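Local coordinates for protein glutathione S-transferase domain (Xanthobacter autotrophicus, PDB 4HZ2) that binds glutathione and, as a member of the glutathione S-transferase family, probably acts as a transferase, at residues B[203-206]-B[207-211]; B[219-222]-B[223-226]; B[194-197]-B[198-201]; B[95-99]-B[100-104]; B[105-108]-B[109-113]. One frame throughout, in Å; residues are numbered along the deposited sequence.

Contact 1 (B[203-206]-B[207-211]); sequences VLAW and VDRVA
The indole of Trp206 carries a methyl of Val210 over one face of its five-membered ring. This is a CH-pi contact one turn along helix 201-211, in the all-helical C-terminal domain of the glutathione S-transferase fold. CG2 of Val210 stands 3.9 Å from the centroid of that ring, displaced toward its rim, and of the ring atoms it lies nearest NE1 of Trp206. The two side chains run side by side and point the same way; with CG of Trp206 anti to the backbone N (chi1 162°), the indole lies along the side of Val210. Val207 approaches differently: its side chain crosses that of Trp206 at about a right angle and sets CG2 3.7 Å from CE3 of Trp206, at the benzo end of the indole.

Four i to i+4 backbone bonds tie the two halves of the helix together. The bond from Val210 N to Trp206 O is 2.8 Å long and nearly straight, which sets the one-turn backbone spacing of the two residues. Elsewhere, NE1 of Trp206 is hydrogen-bonded to Asp180 OD1, while Met161, Leu165, Leu183 and Phe184 pack round the ring, joining this helix to helices 144-165 and 178-187.

Arg209 bends back at chi3 (-60°) across the preceding turn. Its NH1 lies near the plane of the indole at the ring's edge, 3.7 Å from CB of Trp206, and is hydrogen-bonded to Pro169 O. The carbonyl oxygen Ala205 O sits over the centre of one guanidinium face, 3.8 Å from CZ of Arg209.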
loop_
_atom_site.group_PDB
_atom_site.type_symbol
_atom_site.label_atom_id
_atom_site.label_comp_id
_atom_site.label_asym_id
_atom_site.label_seq_id
_atom_site.Cartn_x
_atom_site.Cartn_y
_atom_site.Cartn_z
ATOM N N VAL B 203 16.792 -8.458 -11.641
ATOM C CA VAL B 203 16.495 -8.272 -10.212
ATOM C C VAL B 203 17.703 -8.671 -9.356
ATOM O O VAL B 203 18.060 -7.962 -8.411
ATOM C CB VAL B 203 15.232 -9.040 -9.762
ATOM C CG1 VAL B 203 14.991 -8.823 -8.277
ATOM C CG2 VAL B 203 14.030 -8.570 -10.589
ATOM N N LEU B 204 18.354 -9.783 -9.693
ATOM C CA LEU B 204 19.515 -10.246 -8.915
ATOM C C LEU B 204 20.612 -9.186 -8.959
ATOM O O LEU B 204 21.227 -8.859 -7.925
ATOM C CB LEU B 204 20.038 -11.588 -9.426
ATOM C CG LEU B 204 21.262 -12.198 -8.744
ATOM C CD1 LEU B 204 20.982 -12.359 -7.261
ATOM C CD2 LEU B 204 21.639 -13.540 -9.384
ATOM N N ALA B 205 20.831 -8.614 -10.146
ATOM C CA ALA B 205 21.883 -7.617 -10.335
ATOM C C ALA B 205 21.552 -6.356 -9.538
ATOM O O ALA B 205 22.452 -5.680 -8.982
ATOM C CB ALA B 205 22.089 -7.318 -11.817
ATOM N N TRP B 206 20.267 -6.042 -9.456
ATOM C CA TRP B 206 19.822 -4.864 -8.714
ATOM C C TRP B 206 19.989 -5.129 -7.213
ATOM O O TRP B 206 20.486 -4.256 -6.474
ATOM C CB TRP B 206 18.364 -4.540 -9.079
ATOM C CG TRP B 206 17.658 -3.655 -8.143
ATOM C CD1 TRP B 206 17.672 -2.287 -8.134
ATOM C CD2 TRP B 206 16.761 -4.071 -7.110
ATOM N NE1 TRP B 206 16.851 -1.817 -7.102
ATOM C CE2 TRP B 206 16.279 -2.896 -6.467
ATOM C CE3 TRP B 206 16.333 -5.323 -6.648
ATOM C CZ2 TRP B 206 15.372 -2.946 -5.381
ATOM C CZ3 TRP B 206 15.427 -5.380 -5.566
ATOM C CH2 TRP B 206 14.955 -4.196 -4.944
ATOM N N VAL B 207 19.623 -6.331 -6.756
ATOM C CA VAL B 207 19.851 -6.684 -5.356
ATOM C C VAL B 207 21.332 -6.462 -4.990
ATOM O O VAL B 207 21.641 -5.817 -3.976
ATOM C CB VAL B 207 19.418 -8.126 -5.007
ATOM C CG1 VAL B 207 19.997 -8.544 -3.644
ATOM C CG2 VAL B 207 17.891 -8.265 -5.056
ATOM N N ASP B 208 22.251 -6.916 -5.844
ATOM C CA ASP B 208 23.680 -6.748 -5.548
ATOM C C ASP B 208 24.102 -5.276 -5.526
ATOM O O ASP B 208 24.929 -4.862 -4.698
ATOM C CB ASP B 208 24.553 -7.542 -6.522
ATOM C CG ASP B 208 24.367 -9.054 -6.375
ATOM O OD1 ASP B 208 23.958 -9.515 -5.289
ATOM O OD2 ASP B 208 24.630 -9.792 -7.354
ATOM N N ARG B 209 23.551 -4.491 -6.449
ATOM C CA ARG B 209 23.836 -3.055 -6.575
ATOM C C ARG B 209 23.376 -2.328 -5.323
ATOM O O ARG B 209 24.096 -1.486 -4.764
ATOM C CB ARG B 209 23.074 -2.539 -7.820
ATOM C CG ARG B 209 23.285 -1.128 -8.292
ATOM C CD ARG B 209 22.453 -0.936 -9.562
ATOM N NE ARG B 209 22.870 -1.866 -10.612
ATOM C CZ ARG B 209 22.070 -2.675 -11.307
ATOM N NH1 ARG B 209 20.749 -2.682 -11.139
ATOM N NH2 ARG B 209 22.609 -3.477 -12.220
ATOM N N VAL B 210 22.173 -2.656 -4.863
ATOM C CA VAL B 210 21.658 -1.998 -3.660
ATOM C C VAL B 210 22.491 -2.433 -2.454
ATOM O O VAL B 210 22.887 -1.591 -1.627
ATOM C CB VAL B 210 20.151 -2.284 -3.423
ATOM C CG1 VAL B 210 19.728 -1.761 -2.054
ATOM C CG2 VAL B 210 19.312 -1.655 -4.531
ATOM N N ALA B 211 22.821 -3.713 -2.372
ATOM C CA ALA B 211 23.586 -4.225 -1.219
ATOM C C ALA B 211 24.969 -3.580 -1.117
ATOM O O ALA B 211 25.550 -3.501 -0.029
ATOM C CB ALA B 211 23.712 -5.749 -1.279
#

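Contact 2 (B[219-222]-B[223-226]); sequences IPPL and DEIL
A short, weakly bonded helical turn at 222-225, entered through the Pro220-Pro221 pair, forms the C-terminal end of the modelled GST fold. Two carbonyls hold the turn. Pro221 O accepts from Glu224 N at 2.8 Å, with the donor well above the carbonyl plane, and takes a second, weak bond from Ile225 N. Leu222 O is gripped twice: Leu226 N comes nearly along the C=O axis at 3.0 Å, whereas Ile225 N reaches the same oxygen at 3.1 Å from 66° out of the carbonyl plane. The mixture of i+3 and i+4 bonds, one of them weak, is consistent with a loosely formed turn.

Ile225 turns back onto Pro220. With CG1 placed between its backbone N and carbonyl carbon (chi1 60°), CG2 is left to meet the proline ring, 3.7 Å from CB of Pro220, the two side chains crossing at about a right angle. CD1 of Ile225 lies among Pro220 O, CG2 of Ile219 and CD2 of Leu222, 4.2 Å from the last. An alanine here would lack both branches, and would probably cost CB of Pro220 its contact with CG2 and CD2 of Leu222 its contact with CD1. In a second pair, Leu222 and Leu226 lie side by side and point the same way, CB of Leu222 being 4.0 Å from CD1 of Leu226.

These two leucines pack on Trp136 of the long helix 107-137, and Ile219 and Leu222 also touch Arg131 there. The side chain of Ile219 lies about 7 Å from that of Ser31, a glutathione-binding residue, and Ile225 touches Asn29, so the turn bridges the helical domain and the loop that follows strand 24-27.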
loop_
_atom_site.group_PDB
_atom_site.type_symbol
_atom_site.label_atom_id
_atom_site.label_comp_id
_atom_site.label_asym_id
_atom_site.label_seq_id
_atom_site.Cartn_x
_atom_site.Cartn_y
_atom_site.Cartn_z
ATOM N N ILE B 219 19.545 -8.380 6.096
ATOM C CA ILE B 219 18.954 -9.217 7.137
ATOM C C ILE B 219 19.675 -10.571 7.104
ATOM O O ILE B 219 19.707 -11.257 6.058
ATOM C CB ILE B 219 17.422 -9.412 6.930
ATOM C CG1 ILE B 219 16.713 -8.054 6.846
ATOM C CG2 ILE B 219 16.834 -10.285 8.050
ATOM C CD1 ILE B 219 15.232 -8.162 6.472
ATOM N N PRO B 220 20.264 -10.979 8.244
ATOM C CA PRO B 220 20.901 -12.314 8.240
ATOM C C PRO B 220 19.853 -13.418 7.993
ATOM O O PRO B 220 18.646 -13.191 8.195
ATOM C CB PRO B 220 21.509 -12.420 9.646
ATOM C CG PRO B 220 21.585 -10.986 10.164
ATOM C CD PRO B 220 20.375 -10.312 9.555
ATOM N N PRO B 221 20.307 -14.619 7.581
ATOM C CA PRO B 221 19.351 -15.706 7.353
ATOM C C PRO B 221 18.503 -15.989 8.596
ATOM O O PRO B 221 19.030 -16.036 9.719
ATOM C CB PRO B 221 20.262 -16.907 7.023
ATOM C CG PRO B 221 21.522 -16.291 6.507
ATOM C CD PRO B 221 21.696 -15.039 7.320
ATOM N N LEU B 222 17.209 -16.199 8.407
ATOM C CA LEU B 222 16.298 -16.456 9.531
ATOM C C LEU B 222 16.755 -17.616 10.398
ATOM O O LEU B 222 16.624 -17.565 11.621
ATOM C CB LEU B 222 14.881 -16.718 9.017
ATOM C CG LEU B 222 14.136 -15.496 8.466
ATOM C CD1 LEU B 222 12.709 -15.886 8.112
ATOM C CD2 LEU B 222 14.162 -14.375 9.513
ATOM N N ASP B 223 17.297 -18.663 9.774
ATOM C CA ASP B 223 17.807 -19.812 10.513
ATOM C C ASP B 223 18.856 -19.450 11.560
ATOM O O ASP B 223 19.079 -20.208 12.496
ATOM C CB ASP B 223 18.424 -20.821 9.551
ATOM C CG ASP B 223 17.387 -21.682 8.868
ATOM O OD1 ASP B 223 16.178 -21.435 9.078
ATOM O OD2 ASP B 223 17.782 -22.618 8.139
ATOM N N GLU B 224 19.498 -18.296 11.384
ATOM C CA GLU B 224 20.627 -17.884 12.224
ATOM C C GLU B 224 20.233 -16.871 13.266
ATOM O O GLU B 224 21.020 -16.592 14.174
ATOM C CB GLU B 224 21.735 -17.270 11.375
ATOM C CG GLU B 224 22.305 -18.239 10.362
ATOM C CD GLU B 224 22.864 -19.504 11.007
ATOM O OE1 GLU B 224 23.158 -19.501 12.242
ATOM O OE2 GLU B 224 23.037 -20.499 10.265
ATOM N N ILE B 225 19.068 -16.256 13.104
ATOM C CA ILE B 225 18.665 -15.219 14.054
ATOM C C ILE B 225 17.394 -15.487 14.845
ATOM O O ILE B 225 17.154 -14.799 15.868
ATOM C CB ILE B 225 18.584 -13.835 13.386
ATOM C CG1 ILE B 225 17.553 -13.864 12.243
ATOM C CG2 ILE B 225 19.976 -13.398 12.920
ATOM C CD1 ILE B 225 17.185 -12.483 11.749
ATOM N N LEU B 226 16.608 -16.476 14.418
ATOM C CA LEU B 226 15.366 -16.818 15.096
ATOM C C LEU B 226 15.536 -17.971 16.075
ATOM O O LEU B 226 16.272 -18.918 15.796
ATOM C CB LEU B 226 14.291 -17.227 14.079
ATOM C CG LEU B 226 13.760 -16.187 13.099
ATOM C CD1 LEU B 226 12.596 -16.800 12.343
ATOM C CD2 LEU B 226 13.323 -14.917 13.819
#

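Contact 3 (B[194-197]-B[198-201]); sequences DFDL and AQWP
The indole of Trp200 has the backbone oxygen of Asp196 at its edge, near the ring plane. That oxygen is 3.3 Å from CE3 of Trp200 and almost as near to CZ3, so it faces two carbons of the benzo ring. CA of Leu197 also lies at the edge. The ring of Phe195 meets the far end of the indole: CH2 of Trp200 approaches near the phenyl plane, 3.9 Å from CD1 of Phe195, and the two side chains cross obliquely. Over one face of the indole, offset toward the rim, stands CB of the adjoining Gln199.

Between the aromatics the chain folds into a short 3-10 turn ahead of helix 201-211. Gln199 N bonds to Asp196 O at 3.0 Å, and Trp200 N to Leu197 O at 2.8 Å. In both, the donor stands above the carbonyl plane, as is common in 3-10 turns. Asp196 holds the start of the turn with its side chain as well. With CG anti to the backbone N (chi1 172°), OD1 swings forward to accept Ala198 N at 3.0 Å, an Asx-turn bond met from above the carboxylate plane.

The turn, which leads to Trp200 as the N-cap residue of helix 201-211, is fastened to the helical domain partly through Leu197 on Leu204 and Val207. The chemistry is divided: Asp196 serves the exposed backbone of the turn with its carbonyl and carboxylate oxygens, whereas the aromatic pair meets helix 144-165 through apolar packing on Leu158, which touches both rings, and one polar bond from NE1 of Trp200 to Asp159 OD1.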
loop_
_atom_site.group_PDB
_atom_site.type_symbol
_atom_site.label_atom_id
_atom_site.label_comp_id
_atom_site.label_asym_id
_atom_site.label_seq_id
_atom_site.Cartn_x
_atom_site.Cartn_y
_atom_site.Cartn_z
ATOM N N ASP B 194 11.342 -19.204 -1.218
ATOM C CA ASP B 194 11.471 -20.221 -2.263
ATOM C C ASP B 194 11.466 -19.618 -3.672
ATOM O O ASP B 194 10.982 -20.250 -4.640
ATOM C CB ASP B 194 10.403 -21.311 -2.116
ATOM C CG ASP B 194 10.836 -22.445 -1.180
ATOM O OD1 ASP B 194 11.929 -22.379 -0.581
ATOM O OD2 ASP B 194 10.072 -23.421 -1.052
ATOM N N PHE B 195 12.028 -18.405 -3.796
ATOM C CA PHE B 195 12.272 -17.808 -5.107
ATOM C C PHE B 195 13.761 -17.826 -5.431
ATOM O O PHE B 195 14.591 -17.383 -4.640
ATOM C CB PHE B 195 11.742 -16.356 -5.200
ATOM C CG PHE B 195 10.246 -16.259 -5.148
ATOM C CD1 PHE B 195 9.471 -16.505 -6.282
ATOM C CD2 PHE B 195 9.607 -15.932 -3.965
ATOM C CE1 PHE B 195 8.087 -16.418 -6.221
ATOM C CE2 PHE B 195 8.238 -15.825 -3.894
ATOM C CZ PHE B 195 7.467 -16.084 -5.021
ATOM N N ASP B 196 14.100 -18.335 -6.603
ATOM C CA ASP B 196 15.494 -18.363 -7.027
ATOM C C ASP B 196 15.784 -17.154 -7.923
ATOM O O ASP B 196 15.363 -17.101 -9.070
ATOM C CB ASP B 196 15.787 -19.688 -7.722
ATOM C CG ASP B 196 17.163 -19.728 -8.359
ATOM O OD1 ASP B 196 17.984 -18.826 -8.090
ATOM O OD2 ASP B 196 17.421 -20.666 -9.137
ATOM N N LEU B 197 16.477 -16.157 -7.390
ATOM C CA LEU B 197 16.673 -14.904 -8.117
ATOM C C LEU B 197 17.520 -15.043 -9.367
ATOM O O LEU B 197 17.514 -14.142 -10.202
ATOM C CB LEU B 197 17.259 -13.812 -7.226
ATOM C CG LEU B 197 16.313 -13.299 -6.145
ATOM C CD1 LEU B 197 16.973 -12.108 -5.501
ATOM C CD2 LEU B 197 14.957 -12.916 -6.733
ATOM N N ALA B 198 18.224 -16.171 -9.510
ATOM C CA ALA B 198 18.961 -16.440 -10.739
ATOM C C ALA B 198 18.008 -16.440 -11.922
ATOM O O ALA B 198 18.423 -16.174 -13.054
ATOM C CB ALA B 198 19.724 -17.766 -10.652
ATOM N N GLN B 199 16.736 -16.747 -11.665
ATOM C CA GLN B 199 15.713 -16.727 -12.721
ATOM C C GLN B 199 15.196 -15.322 -13.069
ATOM O O GLN B 199 14.420 -15.161 -14.039
ATOM C CB GLN B 199 14.536 -17.623 -12.338
ATOM C CG GLN B 199 14.947 -19.043 -12.019
ATOM C CD GLN B 199 15.654 -19.686 -13.194
ATOM O OE1 GLN B 199 16.786 -20.149 -13.068
ATOM N NE2 GLN B 199 15.002 -19.680 -14.357
ATOM N N TRP B 200 15.609 -14.323 -12.283
ATOM C CA TRP B 200 15.307 -12.913 -12.546
ATOM C C TRP B 200 16.624 -12.149 -12.494
ATOM O O TRP B 200 16.894 -11.420 -11.534
ATOM C CB TRP B 200 14.331 -12.341 -11.489
ATOM C CG TRP B 200 12.930 -12.940 -11.600
ATOM C CD1 TRP B 200 11.910 -12.478 -12.378
ATOM C CD2 TRP B 200 12.424 -14.106 -10.920
ATOM N NE1 TRP B 200 10.791 -13.283 -12.235
ATOM C CE2 TRP B 200 11.076 -14.283 -11.337
ATOM C CE3 TRP B 200 12.971 -15.017 -9.997
ATOM C CZ2 TRP B 200 10.266 -15.340 -10.868
ATOM C CZ3 TRP B 200 12.155 -16.065 -9.513
ATOM C CH2 TRP B 200 10.812 -16.211 -9.958
ATOM N N PRO B 201 17.452 -12.310 -13.524
ATOM C CA PRO B 201 18.826 -11.852 -13.429
ATOM C C PRO B 201 18.966 -10.347 -13.264
ATOM O O PRO B 201 19.940 -9.906 -12.654
ATOM C CB PRO B 201 19.471 -12.343 -14.750
ATOM C CG PRO B 201 18.329 -12.710 -15.643
ATOM C CD PRO B 201 17.191 -13.102 -14.740
#

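Contact 4 (B[95-99]-B[100-104]); sequences FAEGT and PWLPP
Hydrogen bonds centred on Thr99 shape two successive beta turns, a type II turn from Ala96 to Thr99 and a type I turn from Thr99 to Leu102, where the thioredoxin-like N-terminal domain of the GST fold gives way to the linker before helix 107-137. OG1 of Thr99 donates to Ala96 O at 2.7 Å and accepts from Trp101 N at 3.0 Å. It reaches both because chi1 of 80° sets OG1 between the backbone N and the carbonyl carbon. The same OG1 lies at the edge of the Trp101 ring, in plane. Ala96 O takes Thr99 N as a second donor. The type I turn is closed by a nearly straight bond (170°) from Leu102 N to Thr99 O, the donor standing above the carbonyl plane.

Apolar contacts gather on the methyl of Ala96, which touches CB of Leu102 at 3.8 Å and CB of Trp101 at 3.9 Å. All three residues also pack on Ile178, at the start of helix 178-187, so the turns seat against the helical domain.

Charge and water add a third layer. Glu97 OE2 forms a salt bridge with NH2 of Arg109 in one of the two conformers of that arginine, and passes 3.6 Å from CD2 of Leu102. A water accepts from Gly98 N at 2.9 Å and lies 2.7 Å from Leu102 O.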
loop_
_atom_site.group_PDB
_atom_site.type_symbol
_atom_site.label_atom_id
_atom_site.label_comp_id
_atom_site.label_asym_id
_atom_site.label_seq_id
_atom_site.Cartn_x
_atom_site.Cartn_y
_atom_site.Cartn_z
ATOM N N PHE B 95 11.191 9.981 7.088
ATOM C CA PHE B 95 12.618 10.237 7.325
ATOM C C PHE B 95 13.460 10.533 6.091
ATOM O O PHE B 95 14.521 11.136 6.206
ATOM C CB PHE B 95 13.231 9.115 8.155
ATOM C CG PHE B 95 12.672 9.066 9.545
ATOM C CD1 PHE B 95 11.672 8.151 9.860
ATOM C CD2 PHE B 95 13.079 9.998 10.511
ATOM C CE1 PHE B 95 11.107 8.117 11.115
ATOM C CE2 PHE B 95 12.514 9.970 11.789
ATOM C CZ PHE B 95 11.540 9.003 12.096
ATOM N N ALA B 96 13.005 10.116 4.904
ATOM C CA ALA B 96 13.783 10.387 3.711
ATOM C C ALA B 96 13.540 11.785 3.165
ATOM O O ALA B 96 14.315 12.284 2.344
ATOM C CB ALA B 96 13.498 9.345 2.668
ATOM N N GLU B 97 12.498 12.446 3.673
ATOM C CA GLU B 97 12.125 13.773 3.209
ATOM C C GLU B 97 13.306 14.730 3.350
ATOM O O GLU B 97 13.921 14.812 4.426
ATOM C CB GLU B 97 10.910 14.259 4.013
ATOM C CG GLU B 97 10.237 15.513 3.507
ATOM C CD GLU B 97 9.583 15.327 2.146
ATOM O OE1 GLU B 97 10.081 15.959 1.197
ATOM O OE2 GLU B 97 8.566 14.568 2.026
ATOM N N GLY B 98 13.635 15.443 2.268
ATOM C CA GLY B 98 14.756 16.414 2.251
ATOM C C GLY B 98 16.147 15.790 2.149
ATOM O O GLY B 98 17.161 16.472 2.333
ATOM N N THR B 99 16.194 14.484 1.874
ATOM C CA THR B 99 17.458 13.772 1.632
ATOM C C THR B 99 17.478 13.254 0.181
ATOM O O THR B 99 16.446 13.216 -0.479
ATOM C CB THR B 99 17.646 12.559 2.581
ATOM O OG1 THR B 99 16.878 11.422 2.116
ATOM C CG2 THR B 99 17.244 12.921 4.001
ATOM N N PRO B 100 18.656 12.865 -0.321
ATOM C CA PRO B 100 18.687 12.324 -1.685
ATOM C C PRO B 100 17.916 11.011 -1.808
ATOM O O PRO B 100 17.727 10.506 -2.936
ATOM C CB PRO B 100 20.181 12.079 -1.947
ATOM C CG PRO B 100 20.918 12.892 -0.920
ATOM C CD PRO B 100 20.002 13.076 0.255
ATOM N N TRP B 101 17.454 10.437 -0.694
ATOM C CA TRP B 101 16.672 9.176 -0.808
ATOM C C TRP B 101 15.223 9.429 -1.267
ATOM O O TRP B 101 14.486 8.471 -1.578
ATOM C CB TRP B 101 16.657 8.409 0.529
ATOM C CG TRP B 101 17.981 7.784 0.788
ATOM C CD1 TRP B 101 19.020 8.284 1.556
ATOM C CD2 TRP B 101 18.453 6.565 0.219
ATOM N NE1 TRP B 101 20.090 7.425 1.501
ATOM C CE2 TRP B 101 19.773 6.367 0.680
ATOM C CE3 TRP B 101 17.875 5.612 -0.627
ATOM C CZ2 TRP B 101 20.523 5.250 0.327
ATOM C CZ3 TRP B 101 18.619 4.499 -0.981
ATOM C CH2 TRP B 101 19.931 4.321 -0.494
ATOM N N LEU B 102 14.783 10.699 -1.253
ATOM C CA LEU B 102 13.414 11.011 -1.672
ATOM C C LEU B 102 13.382 12.234 -2.584
ATOM O O LEU B 102 13.655 13.354 -2.123
ATOM C CB LEU B 102 12.504 11.256 -0.473
ATOM C CG LEU B 102 11.014 11.425 -0.791
ATOM C CD1 LEU B 102 10.392 10.199 -1.498
ATOM C CD2 LEU B 102 10.228 11.733 0.469
ATOM N N PRO B 103 13.061 12.035 -3.877
ATOM C CA PRO B 103 12.968 13.192 -4.764
ATOM C C PRO B 103 11.877 14.152 -4.294
ATOM O O PRO B 103 10.922 13.731 -3.636
ATOM C CB PRO B 103 12.565 12.592 -6.132
ATOM C CG PRO B 103 12.879 11.152 -6.028
ATOM C CD PRO B 103 12.830 10.764 -4.577
ATOM N N PRO B 104 11.959 15.413 -4.721
ATOM C CA PRO B 104 10.905 16.366 -4.418
ATOM C C PRO B 104 9.653 16.076 -5.247
ATOM O O PRO B 104 9.700 15.303 -6.223
ATOM C CB PRO B 104 11.509 17.698 -4.861
ATOM C CG PRO B 104 12.426 17.319 -6.001
ATOM C CD PRO B 104 12.984 15.963 -5.628
HETATM O O HOH W 1 12.625 15.107 -0.388
#

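Contact 5 (B[105-108]-B[109-113]); sequences PGLA and RTRVH
Pro105, at the entry to helix 107-137, lies alongside Arg109 in one of the two conformers of that arginine, with CD of Pro105 3.8 Å from NH1 of Arg109; that NH1 is probably hydrogen-bonded to Pro103 O. Gly106 is the N-cap residue. Its carbonyl oxygen accepts Thr110 N at 2.9 Å, while its own N donates to a water that also sits 2.9 Å from OG1 of Thr110. Leu107 begins the helix proper and bonds through its O to Arg111 N at 2.8 Å. Its methyl CD1 lies over one face of the Arg111 guanidinium, 3.8 Å from NE, where the bend at chi2 of Arg111 (-60°) folds the chain back toward it. Ala108 completes the series with a bond from Val112 N to its O.

Across the dimer interface, Thr110 OG1 is hydrogen-bonded to His94 ND1 of the second subunit, and Arg111 NH1 to Ala84 O of that subunit as well as to Glu114 of its own chain by a salt bridge. A leucine in place of Arg111 would probably leave Ala84 O of the second subunit and Glu114 without their mate. Thr110 and Arg111 thus send polar atoms to the second subunit, while Arg109 serves its own chain.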
loop_
_atom_site.group_PDB
_atom_site.type_symbol
_atom_site.label_atom_id
_atom_site.label_comp_id
_atom_site.label_asym_id
_atom_site.label_seq_id
_atom_site.Cartn_x
_atom_site.Cartn_y
_atom_site.Cartn_z
ATOM N N PRO B 105 8.523 16.670 -4.861
ATOM C CA PRO B 105 7.300 16.452 -5.639
ATOM C C PRO B 105 7.534 16.692 -7.124
ATOM O O PRO B 105 8.303 17.588 -7.517
ATOM C CB PRO B 105 6.321 17.452 -5.021
ATOM C CG PRO B 105 6.764 17.524 -3.583
ATOM C CD PRO B 105 8.277 17.472 -3.649
ATOM N N GLY B 106 6.885 15.863 -7.935
ATOM C CA GLY B 106 7.063 15.877 -9.383
ATOM C C GLY B 106 7.111 14.439 -9.843
ATOM O O GLY B 106 6.832 13.521 -9.056
ATOM N N LEU B 107 7.494 14.232 -11.100
ATOM C CA LEU B 107 7.470 12.905 -11.714
ATOM C C LEU B 107 8.281 11.907 -10.920
ATOM O O LEU B 107 7.821 10.780 -10.717
ATOM C CB LEU B 107 8.004 12.951 -13.155
ATOM C CG LEU B 107 8.003 11.626 -13.919
ATOM C CD1 LEU B 107 6.574 11.146 -14.133
ATOM C CD2 LEU B 107 8.743 11.746 -15.247
ATOM N N ALA B 108 9.487 12.292 -10.473
ATOM C CA ALA B 108 10.334 11.326 -9.781
ATOM C C ALA B 108 9.675 10.878 -8.460
ATOM O O ALA B 108 9.680 9.674 -8.115
ATOM C CB ALA B 108 11.747 11.863 -9.536
ATOM N N ARG B 109 9.126 11.810 -7.698
ATOM C CA ARG B 109 8.455 11.453 -6.445
ATOM C C ARG B 109 7.251 10.549 -6.733
ATOM O O ARG B 109 6.975 9.583 -6.014
ATOM C CB ARG B 109 7.987 12.722 -5.748
ATOM C CG ARG B 109 7.150 12.457 -4.525
ATOM C CD ARG B 109 7.980 11.891 -3.388
ATOM N NE ARG B 109 7.386 12.251 -2.107
ATOM C CZ ARG B 109 7.710 13.337 -1.415
ATOM N NH1 ARG B 109 8.635 14.174 -1.872
ATOM N NH2 ARG B 109 7.110 13.588 -0.258
ATOM N N THR B 110 6.510 10.898 -7.792
ATOM C CA THR B 110 5.357 10.075 -8.145
ATOM C C THR B 110 5.771 8.650 -8.524
ATOM O O THR B 110 5.107 7.667 -8.123
ATOM C CB THR B 110 4.537 10.730 -9.240
ATOM O OG1 THR B 110 3.871 11.849 -8.663
ATOM C CG2 THR B 110 3.487 9.773 -9.803
ATOM N N ARG B 111 6.866 8.527 -9.277
ATOM C CA ARG B 111 7.378 7.182 -9.596
ATOM C C ARG B 111 7.745 6.418 -8.331
ATOM O O ARG B 111 7.480 5.207 -8.229
ATOM C CB ARG B 111 8.563 7.218 -10.557
ATOM C CG ARG B 111 8.190 7.770 -11.921
ATOM C CD ARG B 111 7.117 6.920 -12.573
ATOM N NE ARG B 111 6.911 7.322 -13.963
ATOM C CZ ARG B 111 5.745 7.234 -14.591
ATOM N NH1 ARG B 111 4.701 6.740 -13.938
ATOM N NH2 ARG B 111 5.643 7.629 -15.866
ATOM N N VAL B 112 8.341 7.127 -7.355
ATOM C CA VAL B 112 8.622 6.496 -6.072
ATOM C C VAL B 112 7.307 6.004 -5.416
ATOM O O VAL B 112 7.211 4.862 -4.960
ATOM C CB VAL B 112 9.367 7.433 -5.085
ATOM C CG1 VAL B 112 9.352 6.817 -3.682
ATOM C CG2 VAL B 112 10.793 7.679 -5.538
ATOM N N HIS B 113 6.297 6.879 -5.322
ATOM C CA HIS B 113 5.008 6.479 -4.739
ATOM C C HIS B 113 4.458 5.239 -5.398
ATOM O O HIS B 113 3.948 4.356 -4.708
ATOM C CB HIS B 113 3.965 7.602 -4.834
ATOM C CG HIS B 113 4.324 8.811 -4.037
ATOM N ND1 HIS B 113 3.937 10.080 -4.404
ATOM C CD2 HIS B 113 4.973 8.945 -2.841
ATOM C CE1 HIS B 113 4.361 10.950 -3.492
ATOM N NE2 HIS B 113 5.006 10.291 -2.548
HETATM O O HOH W 2 4.584 14.144 -6.965
#

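Contacts 1 and 3 touch through Leu197, which packs on Leu204 and Val207, so the 3-10 turn and the helix it leads into form one unit of the C-terminal domain. Contact 1 is partly buried and mainly apolar, whereas contact 3 lies at the surface and relies more on turn hydrogen bonds. Contacts 4 and 5, with centres about 11 Å apart, are joined by Arg109, which forms a salt bridge with Glu97 and probably a hydrogen bond with Pro103 O; each includes charged side chains and a bound water, and contact 5 has the more extensive meeting with the second subunit. Contact 2 stands apart, on the opposite side of the chain's centre from contacts 4 and 5, and its side-chain contacts are aliphatic.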